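Local coordinates for protein beta-galactosidase (Bacillus circulans subsp. alkalophilus, PDB 3TTY) that hydrolyses terminal beta-linked galactose residues from beta-galactosides, working through a TIM-barrel glycoside hydrolase domain that holds galactose in its pocket, at residues M289-M294 with S331-A336; G338-M343 with I390-S395. One frame throughout, in Å; residues are numbered along the deposited sequence.

Contact 1: M289-M294 with S331-A336; sequences MAHNLM and SYQAVA
His291 and Ala334 bring the helical segments 289-294 and 331-336 together, their CA atoms 6.0 Å apart, and the meeting is confined to one residue of the first segment and two of the second. The imidazole of His291 reaches across and lies flat against the backbone of the other helix. Ala334 CA sits over the middle of the ring, 3.6 Å from its centroid and only 7° off the ring normal, a CH-pi contact made over the face. Ala334 CB shares that face, shifted toward one side, where it comes within 3.3 Å of His291 CE1. The side chain of His291 gets there with CG anti to the carbonyl carbon (chi1 -67°), which lays the ring over Ala334 CA and CB. These segments belong to helices 284-296 and 326-336, which follow barrel strands 273-275 and 303-307, so the contact joins two successive outer helices of the eight-stranded parallel TIM barrel. A water at the ring edge, in its plane, completes the link: its oxygen lies 2.8 Å from His291 NE2, and it donates a 2.6 Å hydrogen bond to Gln333 OE1. The other ring nitrogen, His291 ND1, is hydrogen-bonded to Trp274 NE1, whose ring meets the imidazole with the two planes steeply inclined. With both nitrogens engaged and one face pressed on Ala334, the rotation of the ring is well defined in a buried setting. The amide of Gln333 is held from its other end too, since NE2 bonds to Glu618 OE1 and to Phe284 O. The side chain of His291 stays about 12 Å from bound galactose, while its partner Trp274 adjoins Asp275 of the sugar pocket.

Contact 2: G338-M343 with I390-S395; sequences GADTVM and ILDARS
Asp340 meets the turn formed by Ile390 to Ala393 through one straight hydrogen bond. Asp392 N donates to Asp340 OD2 at 3.0 Å with an N-H...O angle of 174°, approaching on the syn side of the carboxylate and 16° out of its plane. The CD2 methyl of Leu391 sits over one face of the same carboxylate, 3.6 Å from Asp340 CG, leaving OD2 to take its backbone donor near the plane of the group. With CG of Leu391 beside its backbone N (chi1 -58°), the branch swings back to the carboxylate although its CB sets off along a different line. Asp340 OD2 also comes 3.5 Å from Leu391 CA, so the oxygen rests close against the backbone at the turn.

The donor is presented by a type II beta turn, closed by the 2.9 Å bond from Ala393 N to Ile390 O. Asp340 stands at a corner of the chain within the last barrel strand, 339-344, and a Schellman motif with Gly338 as its C-prime residue ends the preceding helix just upstream. Further out, Asp340 OD1 forms a salt bridge to Arg622, which also bonds to Ala339 O and Ala393 O and so ties both segments to strand 617-624 of the C-terminal sheet. Asp392 OD2 in turn accepts from the N terminus at Met1.

Water 2 donates to both acids, at 2.9 Å from Asp340 OD2 and 2.8 Å from Asp392 OD1, bridging carboxylate oxygens 4.5 Å apart. Two like charges this close would tend to raise each other's pKa, yet the water, the guanidinium of Arg622 and the terminal amine of Met1 probably offset that and favour both remaining ionised.

Read from the N terminus, the two contacts come in series: contact 1 closes a loop running from helix 284-296 through barrel strand 303-307 to helix 326-336, and only then does contact 2 open. Its own loop leaves the eighth barrel strand, passes through helix 371-386 and ends in the connection leading to strand 399-402. Neither loop nests in or crosses the other. Their centres still lie only about 9 Å apart, because helix 326-336 leads into strand 339-344 through a tight turn, with Ala334 O 3.1 Å from Ala339 N. Val335 packs on Val342 and Ile390, joining both sites. Together they link neighbouring barrel helices, the closing strand and the loop leading to strand 399-402 of the mixed sheet.

Contact 1: M289-M294 with S331-A336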
ATOM      1  N   MET A 289     -10.335  27.305  -9.957  1.00 22.26           N
ATOM      2  CA  MET A 289      -9.791  26.816 -11.218  1.00 22.41           C
ATOM      3  C   MET A 289     -10.703  25.747 -11.842  1.00 21.18           C
ATOM      4  O   MET A 289     -10.856  25.693 -13.067  1.00 18.55           O
ATOM      5  CB  MET A 289      -8.359  26.284 -11.030  1.00 21.23           C
ATOM      6  CG  MET A 289      -7.620  26.044 -12.345  1.00 20.82           C
ATOM      7  SD  MET A 289      -5.961  25.376 -12.151  1.00 20.53           S
ATOM      8  CE  MET A 289      -6.291  23.905 -11.180  1.00 25.01           C
ATOM      9  N   ALA A 290     -11.320  24.915 -11.005  1.00 18.71           N
ATOM     10  CA  ALA A 290     -12.260  23.902 -11.504  1.00 20.03           C
ATOM     11  C   ALA A 290     -13.570  24.483 -12.084  1.00 19.64           C
ATOM     12  O   ALA A 290     -14.015  24.068 -13.158  1.00 17.59           O
ATOM     13  CB  ALA A 290     -12.550  22.838 -10.428  1.00 16.79           C
ATOM     14  N   HIS A 291     -14.188  25.432 -11.381  1.00 17.85           N
ATOM     15  CA  HIS A 291     -15.368  26.094 -11.922  1.00 17.28           C
ATOM     16  C   HIS A 291     -14.958  26.739 -13.236  1.00 18.50           C
ATOM     17  O   HIS A 291     -15.676  26.674 -14.239  1.00 19.01           O
ATOM     18  CB  HIS A 291     -15.878  27.205 -10.995  1.00 16.93           C
ATOM     19  CG  HIS A 291     -16.424  26.732  -9.681  1.00 18.76           C
ATOM     20  ND1 HIS A 291     -17.514  25.898  -9.576  1.00 14.64           N
ATOM     21  CD2 HIS A 291     -16.058  27.033  -8.409  1.00 18.93           C
ATOM     22  CE1 HIS A 291     -17.779  25.680  -8.300  1.00 16.56           C
ATOM     23  NE2 HIS A 291     -16.911  26.359  -7.573  1.00 18.25           N
ATOM     24  N   ASN A 292     -13.798  27.394 -13.202  1.00 18.34           N
ATOM     25  CA  ASN A 292     -13.255  28.073 -14.368  1.00 17.79           C
ATOM     26  C   ASN A 292     -13.159  27.126 -15.558  1.00 17.72           C
ATOM     27  O   ASN A 292     -13.649  27.424 -16.643  1.00 17.35           O
ATOM     28  CB  ASN A 292     -11.879  28.647 -14.040  1.00 18.63           C
ATOM     29  CG  ASN A 292     -11.488  29.794 -14.955  1.00 21.65           C
ATOM     30  OD1 ASN A 292     -11.650  29.723 -16.181  1.00 19.68           O
ATOM     31  ND2 ASN A 292     -10.967  30.860 -14.361  1.00 18.52           N
ATOM     32  N   LEU A 293     -12.546  25.968 -15.340  1.00 16.38           N
ATOM     33  CA  LEU A 293     -12.407  24.979 -16.397  1.00 15.78           C
ATOM     34  C   LEU A 293     -13.769  24.563 -16.933  1.00 16.83           C
ATOM     35  O   LEU A 293     -13.916  24.266 -18.112  1.00 22.22           O
ATOM     36  CB  LEU A 293     -11.655  23.747 -15.882  1.00 16.82           C
ATOM     37  CG  LEU A 293     -11.459  22.621 -16.894  1.00 17.20           C
ATOM     38  CD1 LEU A 293     -10.544  23.084 -18.037  1.00 19.66           C
ATOM     39  CD2 LEU A 293     -10.885  21.401 -16.214  1.00 17.71           C
ATOM     40  N   MET A 294     -14.777  24.533 -16.071  1.00 17.51           N
ATOM     41  CA  MET A 294     -16.085  24.070 -16.514  1.00 16.98           C
ATOM     42  C   MET A 294     -16.707  25.102 -17.445  1.00 19.37           C
ATOM     43  O   MET A 294     -17.458  24.771 -18.370  1.00 21.37           O
ATOM     44  CB  MET A 294     -17.005  23.783 -15.326  1.00 20.15           C
ATOM     45  CG  MET A 294     -16.558  22.642 -14.415  1.00 15.74           C
ATOM     46  SD  MET A 294     -16.518  21.014 -15.178  1.00 15.74           S
ATOM     47  CE  MET A 294     -14.807  20.934 -15.721  1.00 12.79           C
ATOM     48  N   SER A 331     -20.958  28.669  -2.827  1.00 22.65           N
ATOM     49  CA  SER A 331     -22.017  28.773  -3.840  1.00 21.02           C
ATOM     50  C   SER A 331     -21.797  29.991  -4.732  1.00 21.47           C
ATOM     51  O   SER A 331     -21.868  29.883  -5.952  1.00 19.62           O
ATOM     52  CB  SER A 331     -23.416  28.863  -3.201  1.00 21.07           C
ATOM     53  OG  SER A 331     -23.695  27.747  -2.377  1.00 21.00           O
ATOM     54  N   TYR A 332     -21.548  31.153  -4.125  1.00 20.41           N
ATOM     55  CA  TYR A 332     -21.269  32.347  -4.917  1.00 21.16           C
ATOM     56  C   TYR A 332     -19.919  32.272  -5.631  1.00 23.40           C
ATOM     57  O   TYR A 332     -19.714  32.932  -6.655  1.00 22.51           O
ATOM     58  CB  TYR A 332     -21.368  33.622  -4.080  1.00 23.82           C
ATOM     59  CG  TYR A 332     -22.794  34.022  -3.784  1.00 23.73           C
ATOM     60  CD1 TYR A 332     -23.682  34.303  -4.815  1.00 24.85           C
ATOM     61  CD2 TYR A 332     -23.252  34.113  -2.478  1.00 20.55           C
ATOM     62  CE1 TYR A 332     -24.998  34.659  -4.553  1.00 23.46           C
ATOM     63  CE2 TYR A 332     -24.557  34.468  -2.208  1.00 25.07           C
ATOM     64  CZ  TYR A 332     -25.422  34.737  -3.249  1.00 23.67           C
ATOM     65  OH  TYR A 332     -26.712  35.099  -2.977  1.00 25.77           O
ATOM     66  N   GLN A 333     -18.999  31.470  -5.101  1.00 18.71           N
ATOM     67  CA  GLN A 333     -17.754  31.250  -5.813  1.00 23.58           C
ATOM     68  C   GLN A 333     -18.050  30.572  -7.153  1.00 19.90           C
ATOM     69  O   GLN A 333     -17.480  30.944  -8.175  1.00 24.87           O
ATOM     70  CB  GLN A 333     -16.745  30.437  -4.996  1.00 22.60           C
ATOM     71  CG  GLN A 333     -15.324  30.508  -5.571  1.00 23.85           C
ATOM     72  CD  GLN A 333     -14.374  29.540  -4.898  1.00 24.39           C
ATOM     73  OE1 GLN A 333     -14.771  28.443  -4.494  1.00 20.50           O
ATOM     74  NE2 GLN A 333     -13.108  29.943  -4.767  1.00 20.16           N
ATOM     75  N   ALA A 334     -18.947  29.591  -7.147  1.00 18.07           N
ATOM     76  CA  ALA A 334     -19.356  28.945  -8.383  1.00 18.74           C
ATOM     77  C   ALA A 334     -19.984  29.960  -9.335  1.00 21.49           C
ATOM     78  O   ALA A 334     -19.605  30.048 -10.509  1.00 19.71           O
ATOM     79  CB  ALA A 334     -20.307  27.816  -8.107  1.00 19.23           C
ATOM     80  N   VAL A 335     -20.931  30.741  -8.826  1.00 20.26           N
ATOM     81  CA  VAL A 335     -21.610  31.720  -9.662  1.00 17.58           C
ATOM     82  C   VAL A 335     -20.605  32.695 -10.274  1.00 21.38           C
ATOM     83  O   VAL A 335     -20.689  33.034 -11.456  1.00 22.28           O
ATOM     84  CB  VAL A 335     -22.674  32.500  -8.866  1.00 23.13           C
ATOM     85  CG1 VAL A 335     -23.342  33.550  -9.758  1.00 15.17           C
ATOM     86  CG2 VAL A 335     -23.700  31.535  -8.271  1.00 14.40           C
ATOM     87  N   ALA A 336     -19.652  33.128  -9.453  1.00 23.35           N
ATOM     88  CA  ALA A 336     -18.598  34.051  -9.858  1.00 19.64           C
ATOM     89  C   ALA A 336     -17.821  33.531 -11.071  1.00 25.57           C
ATOM     90  O   ALA A 336     -17.273  34.312 -11.849  1.00 23.78           O
ATOM     91  CB  ALA A 336     -17.644  34.276  -8.694  1.00 19.57           C
TER
HETATM   92  O   HOH W   1     -16.974  27.126  -4.929  1.00 18.52           O

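Contact 2: G338-M343 with I390-S395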
ATOM      1  N   GLY A 338     -19.102  31.371 -13.464  1.00 21.18           N
ATOM      2  CA  GLY A 338     -19.925  31.078 -14.624  1.00 17.69           C
ATOM      3  C   GLY A 338     -21.160  30.249 -14.343  1.00 19.81           C
ATOM      4  O   GLY A 338     -21.940  29.975 -15.244  1.00 24.99           O
ATOM      5  N   ALA A 339     -21.350  29.845 -13.094  1.00 22.07           N
ATOM      6  CA  ALA A 339     -22.505  29.017 -12.743  1.00 20.66           C
ATOM      7  C   ALA A 339     -23.802  29.824 -12.744  1.00 18.59           C
ATOM      8  O   ALA A 339     -23.876  30.886 -12.138  1.00 18.35           O
ATOM      9  CB  ALA A 339     -22.289  28.349 -11.381  1.00 18.59           C
ATOM     10  N   ASP A 340     -24.820  29.318 -13.431  1.00 21.58           N
ATOM     11  CA  ASP A 340     -26.125  29.976 -13.477  1.00 20.59           C
ATOM     12  C   ASP A 340     -27.181  29.166 -12.735  1.00 17.76           C
ATOM     13  O   ASP A 340     -28.382  29.396 -12.880  1.00 19.51           O
ATOM     14  CB  ASP A 340     -26.564  30.240 -14.922  1.00 24.17           C
ATOM     15  CG  ASP A 340     -26.015  31.550 -15.471  1.00 23.42           C
ATOM     16  OD1 ASP A 340     -25.240  32.209 -14.747  1.00 25.61           O
ATOM     17  OD2 ASP A 340     -26.353  31.910 -16.624  1.00 23.61           O
ATOM     18  N   THR A 341     -26.717  28.199 -11.956  1.00 17.78           N
ATOM     19  CA  THR A 341     -27.569  27.494 -11.017  1.00 20.54           C
ATOM     20  C   THR A 341     -26.736  27.205  -9.779  1.00 18.51           C
ATOM     21  O   THR A 341     -25.505  27.117  -9.860  1.00 20.35           O
ATOM     22  CB  THR A 341     -28.078  26.144 -11.579  1.00 19.70           C
ATOM     23  OG1 THR A 341     -26.996  25.214 -11.627  1.00 20.36           O
ATOM     24  CG2 THR A 341     -28.655  26.301 -12.962  1.00 18.94           C
ATOM     25  N   VAL A 342     -27.386  27.085  -8.630  1.00 16.22           N
ATOM     26  CA  VAL A 342     -26.744  26.429  -7.495  1.00 17.82           C
ATOM     27  C   VAL A 342     -27.636  25.325  -6.932  1.00 19.74           C
ATOM     28  O   VAL A 342     -28.717  25.572  -6.393  1.00 18.52           O
ATOM     29  CB  VAL A 342     -26.194  27.407  -6.400  1.00 20.40           C
ATOM     30  CG1 VAL A 342     -26.177  28.844  -6.886  1.00 15.20           C
ATOM     31  CG2 VAL A 342     -26.933  27.256  -5.107  1.00 22.89           C
ATOM     32  N   MET A 343     -27.175  24.092  -7.095  1.00 19.41           N
ATOM     33  CA  MET A 343     -27.965  22.933  -6.737  1.00 18.78           C
ATOM     34  C   MET A 343     -27.150  21.966  -5.883  1.00 21.93           C
ATOM     35  O   MET A 343     -25.916  21.942  -5.955  1.00 22.60           O
ATOM     36  CB  MET A 343     -28.508  22.283  -8.000  1.00 17.61           C
ATOM     37  CG  MET A 343     -29.388  23.239  -8.776  1.00 15.63           C
ATOM     38  SD  MET A 343     -29.676  22.847 -10.509  1.00 20.47           S
ATOM     39  CE  MET A 343     -30.444  21.224 -10.431  1.00 17.19           C
ATOM     40  N   ILE A 390     -27.676  38.209 -13.140  1.00 26.59           N
ATOM     41  CA  ILE A 390     -26.357  37.704 -13.484  1.00 22.70           C
ATOM     42  C   ILE A 390     -26.386  36.739 -14.676  1.00 28.65           C
ATOM     43  O   ILE A 390     -25.377  36.523 -15.345  1.00 30.14           O
ATOM     44  CB  ILE A 390     -25.757  36.993 -12.261  1.00 29.57           C
ATOM     45  CG1 ILE A 390     -25.543  38.000 -11.136  1.00 37.08           C
ATOM     46  CG2 ILE A 390     -24.443  36.299 -12.601  1.00 32.21           C
ATOM     47  CD1 ILE A 390     -25.056  37.372  -9.850  1.00 34.63           C
ATOM     48  N   LEU A 391     -27.545  36.160 -14.950  1.00 26.15           N
ATOM     49  CA  LEU A 391     -27.643  35.137 -15.977  1.00 22.43           C
ATOM     50  C   LEU A 391     -26.953  35.553 -17.283  1.00 27.60           C
ATOM     51  O   LEU A 391     -26.961  36.729 -17.657  1.00 27.96           O
ATOM     52  CB  LEU A 391     -29.108  34.783 -16.213  1.00 22.27           C
ATOM     53  CG  LEU A 391     -29.836  34.287 -14.964  1.00 21.79           C
ATOM     54  CD1 LEU A 391     -31.220  33.744 -15.322  1.00 22.25           C
ATOM     55  CD2 LEU A 391     -29.013  33.226 -14.243  1.00 21.00           C
ATOM     56  N   ASP A 392     -26.343  34.582 -17.958  1.00 25.55           N
ATOM     57  CA  ASP A 392     -25.656  34.802 -19.235  1.00 27.03           C
ATOM     58  C   ASP A 392     -24.434  35.725 -19.163  1.00 21.19           C
ATOM     59  O   ASP A 392     -23.770  35.949 -20.166  1.00 26.59           O
ATOM     60  CB  ASP A 392     -26.630  35.296 -20.313  1.00 23.73           C
ATOM     61  CG  ASP A 392     -27.637  34.242 -20.713  1.00 27.91           C
ATOM     62  OD1 ASP A 392     -27.234  33.069 -20.846  1.00 32.36           O
ATOM     63  OD2 ASP A 392     -28.831  34.582 -20.892  1.00 32.57           O
ATOM     64  N   ALA A 393     -24.132  36.251 -17.986  1.00 22.94           N
ATOM     65  CA  ALA A 393     -22.937  37.079 -17.831  1.00 27.04           C
ATOM     66  C   ALA A 393     -21.686  36.257 -18.150  1.00 26.90           C
ATOM     67  O   ALA A 393     -21.627  35.074 -17.843  1.00 24.62           O
ATOM     68  CB  ALA A 393     -22.858  37.649 -16.434  1.00 21.72           C
ATOM     69  N   ARG A 394     -20.682  36.884 -18.751  1.00 26.27           N
ATOM     70  CA  ARG A 394     -19.522  36.140 -19.228  1.00 27.03           C
ATOM     71  C   ARG A 394     -18.188  36.730 -18.787  1.00 28.28           C
ATOM     72  O   ARG A 394     -18.123  37.882 -18.366  1.00 30.45           O
ATOM     73  CB  ARG A 394     -19.595  35.992 -20.749  1.00 29.48           C
ATOM     74  CG  ARG A 394     -20.822  35.196 -21.185  1.00 30.30           C
ATOM     75  CD  ARG A 394     -21.075  35.303 -22.674  1.00 42.50           C
ATOM     76  NE  ARG A 394     -20.264  34.362 -23.438  1.00 40.75           N
ATOM     77  CZ  ARG A 394     -20.672  33.151 -23.810  1.00 42.12           C
ATOM     78  NH1 ARG A 394     -21.894  32.719 -23.494  1.00 37.50           N
ATOM     79  NH2 ARG A 394     -19.853  32.370 -24.505  1.00 39.32           N
ATOM     80  N   SER A 395     -17.132  35.925 -18.861  1.00 24.18           N
ATOM     81  CA  SER A 395     -15.781  36.398 -18.578  1.00 24.17           C
ATOM     82  C   SER A 395     -15.238  37.214 -19.741  1.00 26.86           C
ATOM     83  O   SER A 395     -15.478  36.882 -20.904  1.00 28.74           O
ATOM     84  CB  SER A 395     -14.830  35.223 -18.320  1.00 22.19           C
ATOM     85  OG  SER A 395     -13.479  35.665 -18.361  1.00 21.07           O
TER
HETATM   86  O   HOH W   2     -26.661  30.816 -19.316  1.00 27.36           O